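Local coordinates for DUF2235 domain-containing protein (Pseudomonas aeruginosa, PDB 4O5P) that is a type VI secretion effector, Tle1, that probably hydrolyses membrane phospholipids through an alpha/beta-hydrolase-like catalytic domain, at residues A342-M354 with G362-A374. Sequence-based numbering, arbitrary orientation.
Sequences ASFPLDSIRRRDM and GPSCYRKWTVEYA
Gly362 leads into a short antiparallel beta bridge between 342-354 and 362-374 in the alpha/beta-hydrolase-type domain, and its carbonyl O is gripped side-on by Arg352. Arg352 NE meets Gly362 O at 2.6 Å, nearly in line with the C=O, the oxygen lying in the guanidinium plane, and NH2 adds a more bent bond to the same oxygen. At Pro363 the carbonyl is joined to Asp353 N through a water. Ser364 OG, swung anti to its own N (chi1 -172°), takes the NE-H of Arg350 at 2.8 Å, in the guanidinium plane; the far end of that arginine makes a salt bridge with Glu470. Cys365 and Arg351 form an antiparallel hydrogen-bonded pair, Arg351 N to Cys365 O at 2.8 Å and Cys365 N to Arg351 O at 2.9 Å. On the face with Cys365 SG, Arg351 bends back at chi2 (-71°) and holds Asp353 OD1 end-on with NH1 and NH2, while NH2 also bridges to Asp310. The Tyr366 ring receives Arg350 CG over one face, a CH-pi contact 3.8 Å from the centroid, and Ile349 CG1 at its edge. The backbone N of Arg367 lies over one face of the Arg351 guanidinium and donates to a water that also bonds Ile349 O and Thr370 OG1, tying the type II turn from Arg367 to Thr370 to Ile349. Where strand 370-375 of the central sheet begins, Ile349 CD1 packs on Thr370 CB. Glu372 reaches back, extended, to gather the polar ends: OE1 takes Tyr366 OH and, at a very short 2.5 Å, Ser348 OG, whereas OE2 has His333 ND1 as a further partner and is met by Ile349 N at 2.9 Å, on its syn side but 28° out of the carboxylate plane.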
loop_
_atom_site.group_PDB
_atom_site.type_symbol
_atom_site.label_atom_id
_atom_site.label_comp_id
_atom_site.label_asym_id
_atom_site.label_seq_id
_atom_site.Cartn_x
_atom_site.Cartn_y
_atom_site.Cartn_z
ATOM N N ALA A 342 12.155 5.012 2.769
ATOM C CA ALA A 342 11.494 5.808 3.800
ATOM C C ALA A 342 10.015 5.990 3.484
ATOM O O ALA A 342 9.203 6.149 4.381
ATOM C CB ALA A 342 12.152 7.157 3.904
ATOM N N SER A 343 9.688 5.980 2.198
ATOM C CA SER A 343 8.333 6.244 1.725
ATOM C C SER A 343 7.458 4.993 1.791
ATOM O O SER A 343 6.249 5.066 1.547
ATOM C CB SER A 343 8.399 6.733 0.283
ATOM O OG SER A 343 9.187 5.827 -0.480
ATOM N N PHE A 344 8.070 3.847 2.102
ATOM C CA PHE A 344 7.339 2.581 2.118
ATOM C C PHE A 344 7.483 1.773 3.417
ATOM O O PHE A 344 7.893 0.608 3.384
ATOM C CB PHE A 344 7.713 1.739 0.886
ATOM C CG PHE A 344 7.130 2.264 -0.394
ATOM C CD1 PHE A 344 7.669 3.387 -1.016
ATOM C CD2 PHE A 344 6.031 1.651 -0.969
ATOM C CE1 PHE A 344 7.124 3.882 -2.178
ATOM C CE2 PHE A 344 5.480 2.139 -2.141
ATOM C CZ PHE A 344 6.017 3.252 -2.742
ATOM N N PRO A 345 7.100 2.370 4.564
ATOM C CA PRO A 345 7.156 1.583 5.797
ATOM C C PRO A 345 6.118 0.460 5.805
ATOM O O PRO A 345 5.030 0.575 5.212
ATOM C CB PRO A 345 6.852 2.616 6.896
ATOM C CG PRO A 345 6.060 3.698 6.200
ATOM C CD PRO A 345 6.621 3.744 4.802
ATOM N N LEU A 346 6.467 -0.630 6.479
ATOM C CA LEU A 346 5.605 -1.781 6.538
ATOM C C LEU A 346 4.660 -1.672 7.737
ATOM O O LEU A 346 5.034 -1.179 8.804
ATOM C CB LEU A 346 6.461 -3.051 6.648
ATOM C CG LEU A 346 5.725 -4.388 6.736
ATOM C CD1 LEU A 346 4.900 -4.663 5.466
ATOM C CD2 LEU A 346 6.724 -5.509 6.978
ATOM N N ASP A 347 3.419 -2.089 7.547
ATOM C CA ASP A 347 2.587 -2.408 8.695
ATOM C C ASP A 347 2.455 -3.917 8.819
ATOM O O ASP A 347 1.752 -4.560 8.037
ATOM C CB ASP A 347 1.201 -1.752 8.604
ATOM C CG ASP A 347 1.099 -0.493 9.446
ATOM O OD1 ASP A 347 1.470 0.584 8.936
ATOM O OD2 ASP A 347 0.643 -0.569 10.617
ATOM N N SER A 348 3.116 -4.476 9.819
ATOM C CA SER A 348 2.918 -5.882 10.152
ATOM C C SER A 348 1.488 -6.102 10.673
ATOM O O SER A 348 0.831 -5.164 11.113
ATOM C CB SER A 348 3.933 -6.298 11.212
ATOM O OG SER A 348 3.733 -7.638 11.642
ATOM N N ILE A 349 0.996 -7.330 10.613
ATOM C CA ILE A 349 -0.302 -7.632 11.211
ATOM C C ILE A 349 -0.134 -8.149 12.639
ATOM O O ILE A 349 -1.106 -8.609 13.253
ATOM C CB ILE A 349 -1.079 -8.670 10.411
ATOM C CG1 ILE A 349 -0.260 -9.951 10.249
ATOM C CG2 ILE A 349 -1.505 -8.108 9.057
ATOM C CD1 ILE A 349 -1.089 -11.141 9.835
ATOM N N ARG A 350 1.096 -8.076 13.148
ATOM C CA ARG A 350 1.392 -8.360 14.566
ATOM C C ARG A 350 0.866 -7.237 15.464
ATOM O O ARG A 350 0.889 -6.056 15.098
ATOM C CB ARG A 350 2.908 -8.523 14.815
ATOM C CG ARG A 350 3.283 -9.446 16.012
ATOM C CD ARG A 350 4.793 -9.629 16.137
ATOM N NE ARG A 350 5.465 -8.429 16.655
ATOM C CZ ARG A 350 6.752 -8.168 16.466
ATOM N NH1 ARG A 350 7.486 -8.999 15.746
ATOM N NH2 ARG A 350 7.293 -7.069 16.959
ATOM N N ARG A 351 0.387 -7.609 16.643
ATOM C CA ARG A 351 -0.171 -6.644 17.581
ATOM C C ARG A 351 -0.345 -7.281 18.968
ATOM O O ARG A 351 -0.359 -8.511 19.106
ATOM C CB ARG A 351 -1.519 -6.139 17.065
ATOM C CG ARG A 351 -2.711 -6.967 17.526
ATOM C CD ARG A 351 -2.808 -8.351 16.882
ATOM N NE ARG A 351 -4.020 -9.036 17.349
ATOM C CZ ARG A 351 -4.083 -9.762 18.463
ATOM N NH1 ARG A 351 -2.997 -9.916 19.215
ATOM N NH2 ARG A 351 -5.223 -10.343 18.829
ATOM N N ARG A 352 -0.495 -6.443 19.987
ATOM C CA ARG A 352 -0.750 -6.941 21.337
ATOM C C ARG A 352 -2.241 -7.234 21.545
ATOM O O ARG A 352 -3.095 -6.528 20.994
ATOM C CB ARG A 352 -0.266 -5.912 22.355
ATOM C CG ARG A 352 1.180 -5.477 22.145
ATOM C CD ARG A 352 1.624 -4.505 23.231
ATOM N NE ARG A 352 1.605 -5.167 24.535
ATOM C CZ ARG A 352 1.517 -4.543 25.707
ATOM N NH1 ARG A 352 1.424 -3.212 25.763
ATOM N NH2 ARG A 352 1.502 -5.260 26.829
ATOM N N ASP A 353 -2.559 -8.281 22.307
ATOM C CA ASP A 353 -3.950 -8.539 22.701
ATOM C C ASP A 353 -4.514 -7.317 23.393
ATOM O O ASP A 353 -3.771 -6.520 23.972
ATOM C CB ASP A 353 -4.065 -9.739 23.650
ATOM C CG ASP A 353 -3.870 -11.049 22.947
ATOM O OD1 ASP A 353 -3.901 -11.069 21.694
ATOM O OD2 ASP A 353 -3.692 -12.070 23.642
HETATM N N MSE A 354 -5.832 -7.176 23.361
HETATM C CA MSE A 354 -6.447 -5.958 23.866
HETATM C C MSE A 354 -7.942 -6.147 24.084
HETATM O O MSE A 354 -8.738 -5.834 23.204
HETATM C CB MSE A 354 -6.194 -4.830 22.864
HETATM C CG MSE A 354 -6.849 -3.518 23.179
HETATM SE SE MSE A 354 -7.350 -2.723 21.487
HETATM C CE MSE A 354 -5.961 -1.391 21.469
ATOM N N GLY A 362 0.199 -8.243 27.241
ATOM C CA GLY A 362 0.960 -9.326 26.651
ATOM C C GLY A 362 1.923 -8.844 25.584
ATOM O O GLY A 362 1.990 -7.650 25.274
ATOM N N PRO A 363 2.678 -9.779 25.007
ATOM C CA PRO A 363 3.660 -9.433 23.973
ATOM C C PRO A 363 2.968 -9.143 22.650
ATOM O O PRO A 363 1.776 -9.449 22.477
ATOM C CB PRO A 363 4.485 -10.714 23.847
ATOM C CG PRO A 363 3.512 -11.817 24.193
ATOM C CD PRO A 363 2.617 -11.232 25.265
ATOM N N SER A 364 3.705 -8.551 21.719
ATOM C CA SER A 364 3.177 -8.413 20.371
ATOM C C SER A 364 3.122 -9.818 19.786
ATOM O O SER A 364 4.075 -10.563 19.902
ATOM C CB SER A 364 4.075 -7.508 19.533
ATOM O OG SER A 364 3.481 -7.224 18.279
ATOM N N CYS A 365 1.989 -10.190 19.200
ATOM C CA CYS A 365 1.825 -11.509 18.605
ATOM C C CYS A 365 0.770 -11.469 17.505
ATOM O O CYS A 365 0.290 -10.405 17.114
ATOM C CB CYS A 365 1.392 -12.523 19.674
ATOM S SG CYS A 365 -0.234 -12.128 20.418
ATOM N N TYR A 366 0.391 -12.641 17.029
ATOM C CA TYR A 366 -0.523 -12.734 15.900
ATOM C C TYR A 366 -1.836 -13.331 16.346
ATOM O O TYR A 366 -1.877 -14.364 17.020
ATOM C CB TYR A 366 0.101 -13.567 14.774
ATOM C CG TYR A 366 1.354 -12.936 14.223
ATOM C CD1 TYR A 366 2.582 -13.147 14.828
ATOM C CD2 TYR A 366 1.298 -12.087 13.112
ATOM C CE1 TYR A 366 3.743 -12.550 14.332
ATOM C CE2 TYR A 366 2.440 -11.493 12.603
ATOM C CZ TYR A 366 3.657 -11.726 13.213
ATOM O OH TYR A 366 4.782 -11.122 12.701
ATOM N N ARG A 367 -2.907 -12.658 15.966
ATOM C CA ARG A 367 -4.273 -13.139 16.163
ATOM C C ARG A 367 -4.546 -14.510 15.523
ATOM O O ARG A 367 -4.028 -14.800 14.446
ATOM C CB ARG A 367 -5.202 -12.099 15.544
ATOM C CG ARG A 367 -6.625 -12.300 15.887
ATOM C CD ARG A 367 -7.351 -12.914 14.710
ATOM N NE ARG A 367 -8.529 -12.148 14.414
ATOM C CZ ARG A 367 -9.594 -12.630 13.799
ATOM N NH1 ARG A 367 -9.635 -13.900 13.407
ATOM N NH2 ARG A 367 -10.609 -11.825 13.588
ATOM N N LYS A 368 -5.383 -15.335 16.164
ATOM C CA LYS A 368 -5.738 -16.654 15.622
ATOM C C LYS A 368 -6.108 -16.580 14.135
ATOM O O LYS A 368 -6.659 -15.583 13.675
ATOM C CB LYS A 368 -6.910 -17.284 16.409
ATOM C CG LYS A 368 -8.213 -16.474 16.383
ATOM C CD LYS A 368 -9.328 -17.180 17.166
ATOM C CE LYS A 368 -10.605 -16.349 17.190
ATOM N NZ LYS A 368 -11.686 -16.952 18.027
ATOM N N TRP A 369 -5.772 -17.617 13.378
ATOM C CA TRP A 369 -6.180 -17.713 11.974
ATOM C C TRP A 369 -5.551 -16.645 11.082
ATOM O O TRP A 369 -6.022 -16.440 9.959
ATOM C CB TRP A 369 -7.708 -17.626 11.820
ATOM C CG TRP A 369 -8.498 -18.480 12.775
ATOM C CD1 TRP A 369 -8.094 -19.641 13.375
ATOM C CD2 TRP A 369 -9.825 -18.224 13.250
ATOM N NE1 TRP A 369 -9.104 -20.130 14.183
ATOM C CE2 TRP A 369 -10.175 -19.278 14.118
ATOM C CE3 TRP A 369 -10.758 -17.201 13.018
ATOM C CZ2 TRP A 369 -11.417 -19.335 14.767
ATOM C CZ3 TRP A 369 -11.983 -17.265 13.658
ATOM C CH2 TRP A 369 -12.302 -18.324 14.520
ATOM N N THR A 370 -4.509 -15.968 11.569
ATOM C CA THR A 370 -3.779 -15.001 10.740
ATOM C C THR A 370 -2.283 -15.330 10.719
ATOM O O THR A 370 -1.714 -15.697 11.748
ATOM C CB THR A 370 -4.021 -13.547 11.201
ATOM O OG1 THR A 370 -3.402 -13.317 12.475
ATOM C CG2 THR A 370 -5.521 -13.281 11.323
ATOM N N VAL A 371 -1.648 -15.204 9.557
ATOM C CA VAL A 371 -0.262 -15.658 9.402
ATOM C C VAL A 371 0.494 -14.658 8.533
ATOM O O VAL A 371 -0.100 -14.027 7.666
ATOM C CB VAL A 371 -0.224 -17.120 8.839
ATOM C CG1 VAL A 371 -0.931 -17.208 7.494
ATOM C CG2 VAL A 371 1.190 -17.655 8.742
ATOM N N GLU A 372 1.782 -14.475 8.811
ATOM C CA GLU A 372 2.617 -13.474 8.131
ATOM C C GLU A 372 3.880 -14.179 7.612
ATOM O O GLU A 372 4.619 -14.795 8.388
ATOM C CB GLU A 372 2.951 -12.325 9.112
ATOM C CG GLU A 372 3.796 -11.147 8.562
ATOM C CD GLU A 372 3.632 -9.886 9.405
ATOM O OE1 GLU A 372 4.300 -9.745 10.457
ATOM O OE2 GLU A 372 2.826 -9.013 9.033
ATOM N N TYR A 373 4.110 -14.124 6.301
ATOM C CA TYR A 373 5.249 -14.808 5.690
ATOM C C TYR A 373 6.267 -13.816 5.154
ATOM O O TYR A 373 5.900 -12.852 4.466
ATOM C CB TYR A 373 4.784 -15.697 4.542
ATOM C CG TYR A 373 4.097 -16.963 4.980
ATOM C CD1 TYR A 373 4.827 -18.039 5.480
ATOM C CD2 TYR A 373 2.714 -17.091 4.877
ATOM C CE1 TYR A 373 4.188 -19.223 5.876
ATOM C CE2 TYR A 373 2.080 -18.251 5.260
ATOM C CZ TYR A 373 2.817 -19.307 5.766
ATOM O OH TYR A 373 2.167 -20.458 6.142
ATOM N N ALA A 374 7.542 -14.057 5.466
ATOM C CA ALA A 374 8.639 -13.234 4.948
ATOM C C ALA A 374 9.043 -13.721 3.555
ATOM O O ALA A 374 9.277 -14.920 3.368
ATOM C CB ALA A 374 9.828 -13.287 5.876
HETATM O O HOH W 1 -2.683 -10.917 13.843
HETATM O O HOH W 2 7.176 -11.494 13.952
HETATM O O HOH W 3 -0.459 -9.705 23.615
#